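Side-chain contacts in signal recognition particle subunit SRP14 (Schizosaccharomyces pombe, PDB 2W9J), which is a subunit of the fungal signal recognition particle, where it probably binds the 7SL RNA and helps target secretory and membrane proteins to the endoplasmic reticulum: residues I58-E63 / T68-S73; L47-A50 / E56-S59. All coordinates share one frame; numbering follows the deposited sequence.

How the interactions relate
Both interactions use strand 57-63, and they share Ile58 and Ser59. Interaction 2 pairs the start of this strand with its neighbour 45-51. Interaction 1 sets helix 67-76, which follows the strand in the chain, against a face of the same sheet. Their centres lie about 11 Å apart. Ile48 joins them: its CD1 packs 3.6 Å from CG2 of Val62 and 3.8 Å from CE2 of Phe70. A probable hydrogen bond of 2.9 Å between Ile48 N and Thr60 O continues the strand pairing from interaction 2 into interaction 1. Phe8 of helix 5-17 touches Ile48, Ala50, Ile58 and Thr60. Phe8 and Phe70 thus bring both helices onto the face carrying Ile48.

Interaction 1. Residues I58-E63 / T68-S73; sequences ISTVVE and TDFFQS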
ATOM      1  N   ILE A  58      -5.051   1.605   5.647  1.00 44.03           N
ATOM      2  CA  ILE A  58      -5.113   0.308   4.940  1.00 42.63           C
ATOM      3  C   ILE A  58      -3.811  -0.492   5.125  1.00 42.11           C
ATOM      4  O   ILE A  58      -2.744   0.087   5.303  1.00 41.88           O
ATOM      5  CB  ILE A  58      -5.470   0.456   3.439  1.00 42.45           C
ATOM      6  CG1 ILE A  58      -4.606   1.536   2.770  1.00 41.72           C
ATOM      7  CG2 ILE A  58      -6.972   0.747   3.276  1.00 42.12           C
ATOM      8  CD1 ILE A  58      -4.603   1.478   1.271  1.00 39.95           C
ATOM      9  N   SER A  59      -3.905  -1.818   5.107  1.00 41.65           N
ATOM     10  CA  SER A  59      -2.780  -2.673   5.505  1.00 41.33           C
ATOM     11  C   SER A  59      -2.610  -3.849   4.588  1.00 41.09           C
ATOM     12  O   SER A  59      -3.594  -4.394   4.087  1.00 41.01           O
ATOM     13  CB  SER A  59      -3.025  -3.265   6.874  1.00 41.13           C
ATOM     14  OG  SER A  59      -3.083  -2.268   7.857  1.00 43.03           O
ATOM     15  N   THR A  60      -1.358  -4.262   4.413  1.00 40.52           N
ATOM     16  CA  THR A  60      -1.049  -5.506   3.723  1.00 40.36           C
ATOM     17  C   THR A  60       0.304  -6.056   4.165  1.00 40.57           C
ATOM     18  O   THR A  60       1.172  -5.301   4.625  1.00 41.40           O
ATOM     19  CB  THR A  60      -1.122  -5.340   2.180  1.00 40.42           C
ATOM     20  OG1 THR A  60      -1.200  -6.629   1.565  1.00 40.55           O
ATOM     21  CG2 THR A  60       0.061  -4.555   1.622  1.00 39.52           C
ATOM     22  N   VAL A  61       0.474  -7.370   4.071  1.00 40.20           N
ATOM     23  CA  VAL A  61       1.767  -7.967   4.369  1.00 39.97           C
ATOM     24  C   VAL A  61       2.438  -8.390   3.074  1.00 40.17           C
ATOM     25  O   VAL A  61       1.920  -9.236   2.330  1.00 39.86           O
ATOM     26  CB  VAL A  61       1.672  -9.158   5.333  1.00 39.98           C
ATOM     27  CG1 VAL A  61       3.036  -9.801   5.508  1.00 39.21           C
ATOM     28  CG2 VAL A  61       1.140  -8.704   6.688  1.00 40.52           C
ATOM     29  N   VAL A  62       3.595  -7.786   2.819  1.00 40.20           N
ATOM     30  CA  VAL A  62       4.362  -8.072   1.620  1.00 40.36           C
ATOM     31  C   VAL A  62       5.525  -9.011   1.920  1.00 40.76           C
ATOM     32  O   VAL A  62       6.406  -8.696   2.721  1.00 40.47           O
ATOM     33  CB  VAL A  62       4.867  -6.778   0.940  1.00 40.23           C
ATOM     34  CG1 VAL A  62       5.479  -7.109  -0.406  1.00 40.03           C
ATOM     35  CG2 VAL A  62       3.715  -5.783   0.765  1.00 39.76           C
ATOM     36  N   GLU A  63       5.517 -10.164   1.257  1.00 41.63           N
ATOM     37  CA  GLU A  63       6.561 -11.168   1.427  1.00 42.78           C
ATOM     38  C   GLU A  63       7.820 -10.755   0.677  1.00 43.22           C
ATOM     39  O   GLU A  63       7.724 -10.215  -0.424  1.00 43.13           O
ATOM     40  CB  GLU A  63       6.061 -12.537   0.959  1.00 42.65           C
ATOM     41  CG  GLU A  63       4.826 -13.024   1.741  1.00 44.68           C
ATOM     42  CD  GLU A  63       4.855 -14.526   2.015  1.00 46.41           C
ATOM     43  OE1 GLU A  63       5.477 -15.277   1.229  1.00 47.82           O
ATOM     44  OE2 GLU A  63       4.256 -14.961   3.019  1.00 47.59           O
ATOM     45  N   THR A  68      10.110  -6.710  -5.147  1.00 47.36           N
ATOM     46  CA  THR A  68      10.289  -6.107  -6.473  1.00 47.56           C
ATOM     47  C   THR A  68       8.937  -5.820  -7.149  1.00 47.47           C
ATOM     48  O   THR A  68       8.637  -4.671  -7.503  1.00 47.50           O
ATOM     49  CB  THR A  68      11.127  -7.021  -7.387  1.00 47.58           C
ATOM     50  OG1 THR A  68      12.427  -7.207  -6.818  1.00 48.13           O
ATOM     51  CG2 THR A  68      11.262  -6.421  -8.769  1.00 47.68           C
ATOM     52  N   ASP A  69       8.135  -6.883  -7.296  1.00 47.26           N
ATOM     53  CA  ASP A  69       6.819  -6.847  -7.939  1.00 46.63           C
ATOM     54  C   ASP A  69       5.895  -5.831  -7.300  1.00 46.12           C
ATOM     55  O   ASP A  69       5.308  -4.998  -7.999  1.00 45.70           O
ATOM     56  CB  ASP A  69       6.167  -8.230  -7.867  1.00 46.75           C
ATOM     57  CG  ASP A  69       6.695  -9.188  -8.926  1.00 47.82           C
ATOM     58  OD1 ASP A  69       6.560  -8.880 -10.143  1.00 48.23           O
ATOM     59  OD2 ASP A  69       7.231 -10.258  -8.541  1.00 48.18           O
ATOM     60  N   PHE A  70       5.782  -5.912  -5.971  1.00 45.59           N
ATOM     61  CA  PHE A  70       4.886  -5.059  -5.210  1.00 45.20           C
ATOM     62  C   PHE A  70       5.285  -3.609  -5.284  1.00 45.46           C
ATOM     63  O   PHE A  70       4.440  -2.755  -5.494  1.00 45.33           O
ATOM     64  CB  PHE A  70       4.790  -5.481  -3.739  1.00 45.08           C
ATOM     65  CG  PHE A  70       3.851  -4.627  -2.948  1.00 43.43           C
ATOM     66  CD1 PHE A  70       2.498  -4.909  -2.924  1.00 41.40           C
ATOM     67  CD2 PHE A  70       4.311  -3.490  -2.281  1.00 42.95           C
ATOM     68  CE1 PHE A  70       1.612  -4.093  -2.216  1.00 42.00           C
ATOM     69  CE2 PHE A  70       3.434  -2.674  -1.573  1.00 42.20           C
ATOM     70  CZ  PHE A  70       2.078  -2.979  -1.539  1.00 41.45           C
ATOM     71  N   PHE A  71       6.567  -3.327  -5.101  1.00 46.23           N
ATOM     72  CA  PHE A  71       7.026  -1.949  -5.204  1.00 47.50           C
ATOM     73  C   PHE A  71       6.983  -1.427  -6.634  1.00 48.12           C
ATOM     74  O   PHE A  71       6.806  -0.230  -6.860  1.00 47.88           O
ATOM     75  CB  PHE A  71       8.375  -1.744  -4.511  1.00 47.40           C
ATOM     76  CG  PHE A  71       8.283  -1.879  -3.023  1.00 48.68           C
ATOM     77  CD1 PHE A  71       8.865  -2.956  -2.364  1.00 48.92           C
ATOM     78  CD2 PHE A  71       7.536  -0.966  -2.276  1.00 49.62           C
ATOM     79  CE1 PHE A  71       8.739  -3.100  -0.983  1.00 48.51           C
ATOM     80  CE2 PHE A  71       7.406  -1.106  -0.896  1.00 48.79           C
ATOM     81  CZ  PHE A  71       8.009  -2.175  -0.251  1.00 48.77           C
ATOM     82  N   GLN A  72       7.095  -2.335  -7.597  1.00 49.40           N
ATOM     83  CA  GLN A  72       6.890  -1.962  -8.995  1.00 50.79           C
ATOM     84  C   GLN A  72       5.427  -1.546  -9.244  1.00 51.36           C
ATOM     85  O   GLN A  72       5.187  -0.556  -9.920  1.00 51.31           O
ATOM     86  CB  GLN A  72       7.332  -3.082  -9.935  1.00 50.71           C
ATOM     87  CG  GLN A  72       7.516  -2.660 -11.382  1.00 52.44           C
ATOM     88  CD  GLN A  72       8.757  -1.804 -11.611  1.00 53.91           C
ATOM     89  OE1 GLN A  72       8.795  -0.624 -11.236  1.00 54.62           O
ATOM     90  NE2 GLN A  72       9.773  -2.393 -12.249  1.00 52.81           N
ATOM     91  N   SER A  73       4.470  -2.284  -8.674  1.00 52.29           N
ATOM     92  CA  SER A  73       3.037  -1.951  -8.778  1.00 53.23           C
ATOM     93  C   SER A  73       2.686  -0.727  -7.956  1.00 53.84           C
ATOM     94  O   SER A  73       1.795   0.040  -8.323  1.00 54.03           O
ATOM     95  CB  SER A  73       2.172  -3.103  -8.268  1.00 53.12           C
ATOM     96  OG  SER A  73       1.880  -4.035  -9.283  1.00 54.01           O
TER
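Phe70 meets Val62 and Thr60, and these three buried residues carry the contact of helix 67-76 with strand 57-63. The helix segment presents Phe70 first. Its CG lies anti to the backbone N (chi1 -179°), which carries the ring out from the helix toward Val62 and Thr60. CG2 of Val62 sits over the middle of one ring face, 3.7 Å from the centroid and 4° off the ring normal. This is a CH-pi contact. The second methyl of Val62, CG1, packs at the base of the Phe70 side chain, 3.8 Å from CB. At the far end of the ring, CG2 of Thr60 approaches CZ of Phe70 obliquely at 4.1 Å. OG1 of Thr60 is turned to Leu3 O, its main partner, with the side chain of Asn5 also in hydrogen-bonding range; CG2 is the branch at the ring. Phe71 follows and backs Phe70 rather than touching the strand segment. Its ring face receives CD2 of Phe70, 4.1 Å above the plane, and Phe67 meets it edge-to-face. With an alanine in place of Phe70, the methyls of Val62 and Thr60 would probably lose their aromatic partner and a gap would open between helix and sheet. The contact is apolar throughout. It depends on shape and burial, in the alpha-beta-beta-beta-alpha fold of the SRP9/SRP14 family, whose helices pack on one face of the antiparallel sheet.

Interaction 2. Residues L47-A50 / E56-S59; sequences LIRA and EKIS
Strands 47-50 and 57-59 run antiparallel, with their axes 4.7 Å apart at the closest point and 158° between their directions. Ala50 and Ile58 form a hydrogen-bonded pair. Ala50 N donates to Ile58 O at 2.9 Å, in the carbonyl plane, and Ile58 N donates to Ala50 O at 2.8 Å. Arg49 and Ser59 form the adjoining non-hydrogen-bonded pair. Here Ser59 CA lies 3.3 Å from Ile48 O in a CA-H...O contact. The two strands belong to the beta hairpin 45-51/57-63 of the antiparallel SRP14 sheet. Its two faces carry different side chains. On one, CB of Ala50 packs against CG1 of Ile58 at 4.0 Å. A chi1 of 48° tucks this CG1 close to both the backbone N and the carbonyl carbon of Ile58, within 3.6 Å of Ala50 O. Phe8 of helix 5-17 touches both residues. The other face bears Arg49 and Ser59. The Lys57 chain lies alongside that of Arg49 and heads in the same direction, with its CD 4.1 Å from CB of Arg49. The lysine chain then bends at chi3 and chi4, which brings NZ to a weak hydrogen bond with OG of Ser59. NZ stays 5.8 Å from NE of Arg49, a separation that probably keeps repulsion between the two charges modest. CD2 of Leu47 lies above the plane of the Arg49 guanidinium, nearer its outer edge than its centre.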
ATOM      1  N   LEU A  47       5.016  -5.744   7.129  1.00 33.18           N
ATOM      2  CA  LEU A  47       3.684  -5.197   7.233  1.00 32.96           C
ATOM      3  C   LEU A  47       3.723  -3.739   6.827  1.00 33.39           C
ATOM      4  O   LEU A  47       4.408  -2.935   7.451  1.00 33.27           O
ATOM      5  CB  LEU A  47       3.176  -5.342   8.658  1.00 32.44           C
ATOM      6  CG  LEU A  47       1.860  -4.698   9.093  1.00 31.96           C
ATOM      7  CD1 LEU A  47       0.658  -5.332   8.431  1.00 32.65           C
ATOM      8  CD2 LEU A  47       1.735  -4.830  10.581  1.00 30.22           C
ATOM      9  N   ILE A  48       2.979  -3.412   5.778  1.00 33.90           N
ATOM     10  CA  ILE A  48       2.851  -2.041   5.289  1.00 34.64           C
ATOM     11  C   ILE A  48       1.495  -1.437   5.664  1.00 35.73           C
ATOM     12  O   ILE A  48       0.431  -2.043   5.410  1.00 36.08           O
ATOM     13  CB  ILE A  48       3.036  -1.993   3.761  1.00 34.35           C
ATOM     14  CG1 ILE A  48       4.425  -2.506   3.418  1.00 33.77           C
ATOM     15  CG2 ILE A  48       2.860  -0.577   3.230  1.00 34.27           C
ATOM     16  CD1 ILE A  48       4.716  -2.553   1.968  1.00 35.68           C
ATOM     17  N   ARG A  49       1.537  -0.254   6.276  1.00 36.57           N
ATOM     18  CA  ARG A  49       0.330   0.519   6.569  1.00 37.92           C
ATOM     19  C   ARG A  49       0.351   1.816   5.771  1.00 38.58           C
ATOM     20  O   ARG A  49       1.365   2.509   5.769  1.00 39.43           O
ATOM     21  CB  ARG A  49       0.267   0.897   8.037  1.00 37.82           C
ATOM     22  CG  ARG A  49       0.398  -0.224   9.021  1.00 40.17           C
ATOM     23  CD  ARG A  49       0.698   0.393  10.377  1.00 44.55           C
ATOM     24  NE  ARG A  49       1.195  -0.551  11.373  1.00 47.67           N
ATOM     25  CZ  ARG A  49       2.348  -1.217  11.284  1.00 49.82           C
ATOM     26  NH1 ARG A  49       3.141  -1.084  10.209  1.00 48.62           N
ATOM     27  NH2 ARG A  49       2.702  -2.041  12.275  1.00 50.66           N
ATOM     28  N   ALA A  50      -0.751   2.148   5.100  1.00 39.07           N
ATOM     29  CA  ALA A  50      -0.891   3.446   4.427  1.00 39.24           C
ATOM     30  C   ALA A  50      -2.123   4.210   4.921  1.00 39.69           C
ATOM     31  O   ALA A  50      -3.152   3.620   5.254  1.00 39.68           O
ATOM     32  CB  ALA A  50      -0.950   3.265   2.937  1.00 38.86           C
ATOM     33  N   GLU A  56      -9.511   6.290   6.406  1.00 49.02           N
ATOM     34  CA  GLU A  56      -8.969   5.278   7.286  1.00 49.27           C
ATOM     35  C   GLU A  56      -7.615   4.779   6.758  1.00 48.62           C
ATOM     36  O   GLU A  56      -7.222   5.063   5.612  1.00 48.80           O
ATOM     37  CB  GLU A  56      -9.944   4.101   7.359  1.00 49.70           C
ATOM     38  CG  GLU A  56     -10.172   3.436   5.991  1.00 51.74           C
ATOM     39  CD  GLU A  56     -11.322   2.450   5.977  1.00 54.64           C
ATOM     40  OE1 GLU A  56     -11.788   2.019   7.063  1.00 55.58           O
ATOM     41  OE2 GLU A  56     -11.755   2.101   4.858  1.00 55.60           O
ATOM     42  N   LYS A  57      -6.926   4.034   7.617  1.00 47.70           N
ATOM     43  CA  LYS A  57      -5.705   3.317   7.286  1.00 46.66           C
ATOM     44  C   LYS A  57      -6.028   2.063   6.439  1.00 45.60           C
ATOM     45  O   LYS A  57      -7.156   1.551   6.485  1.00 45.53           O
ATOM     46  CB  LYS A  57      -4.997   2.955   8.605  1.00 46.98           C
ATOM     47  CG  LYS A  57      -3.873   1.900   8.526  1.00 48.18           C
ATOM     48  CD  LYS A  57      -3.285   1.592   9.912  1.00 49.88           C
ATOM     49  CE  LYS A  57      -4.224   0.739  10.786  1.00 50.16           C
ATOM     50  NZ  LYS A  57      -4.518  -0.645  10.247  1.00 49.47           N
ATOM     51  N   ILE A  58      -5.051   1.605   5.647  1.00 44.03           N
ATOM     52  CA  ILE A  58      -5.113   0.308   4.940  1.00 42.63           C
ATOM     53  C   ILE A  58      -3.811  -0.492   5.125  1.00 42.11           C
ATOM     54  O   ILE A  58      -2.744   0.087   5.303  1.00 41.88           O
ATOM     55  CB  ILE A  58      -5.470   0.456   3.439  1.00 42.45           C
ATOM     56  CG1 ILE A  58      -4.606   1.536   2.770  1.00 41.72           C
ATOM     57  CG2 ILE A  58      -6.972   0.747   3.276  1.00 42.12           C
ATOM     58  CD1 ILE A  58      -4.603   1.478   1.271  1.00 39.95           C
ATOM     59  N   SER A  59      -3.905  -1.818   5.107  1.00 41.65           N
ATOM     60  CA  SER A  59      -2.780  -2.673   5.505  1.00 41.33           C
ATOM     61  C   SER A  59      -2.610  -3.849   4.588  1.00 41.09           C
ATOM     62  O   SER A  59      -3.594  -4.394   4.087  1.00 41.01           O
ATOM     63  CB  SER A  59      -3.025  -3.265   6.874  1.00 41.13           C
ATOM     64  OG  SER A  59      -3.083  -2.268   7.857  1.00 43.03           O
TER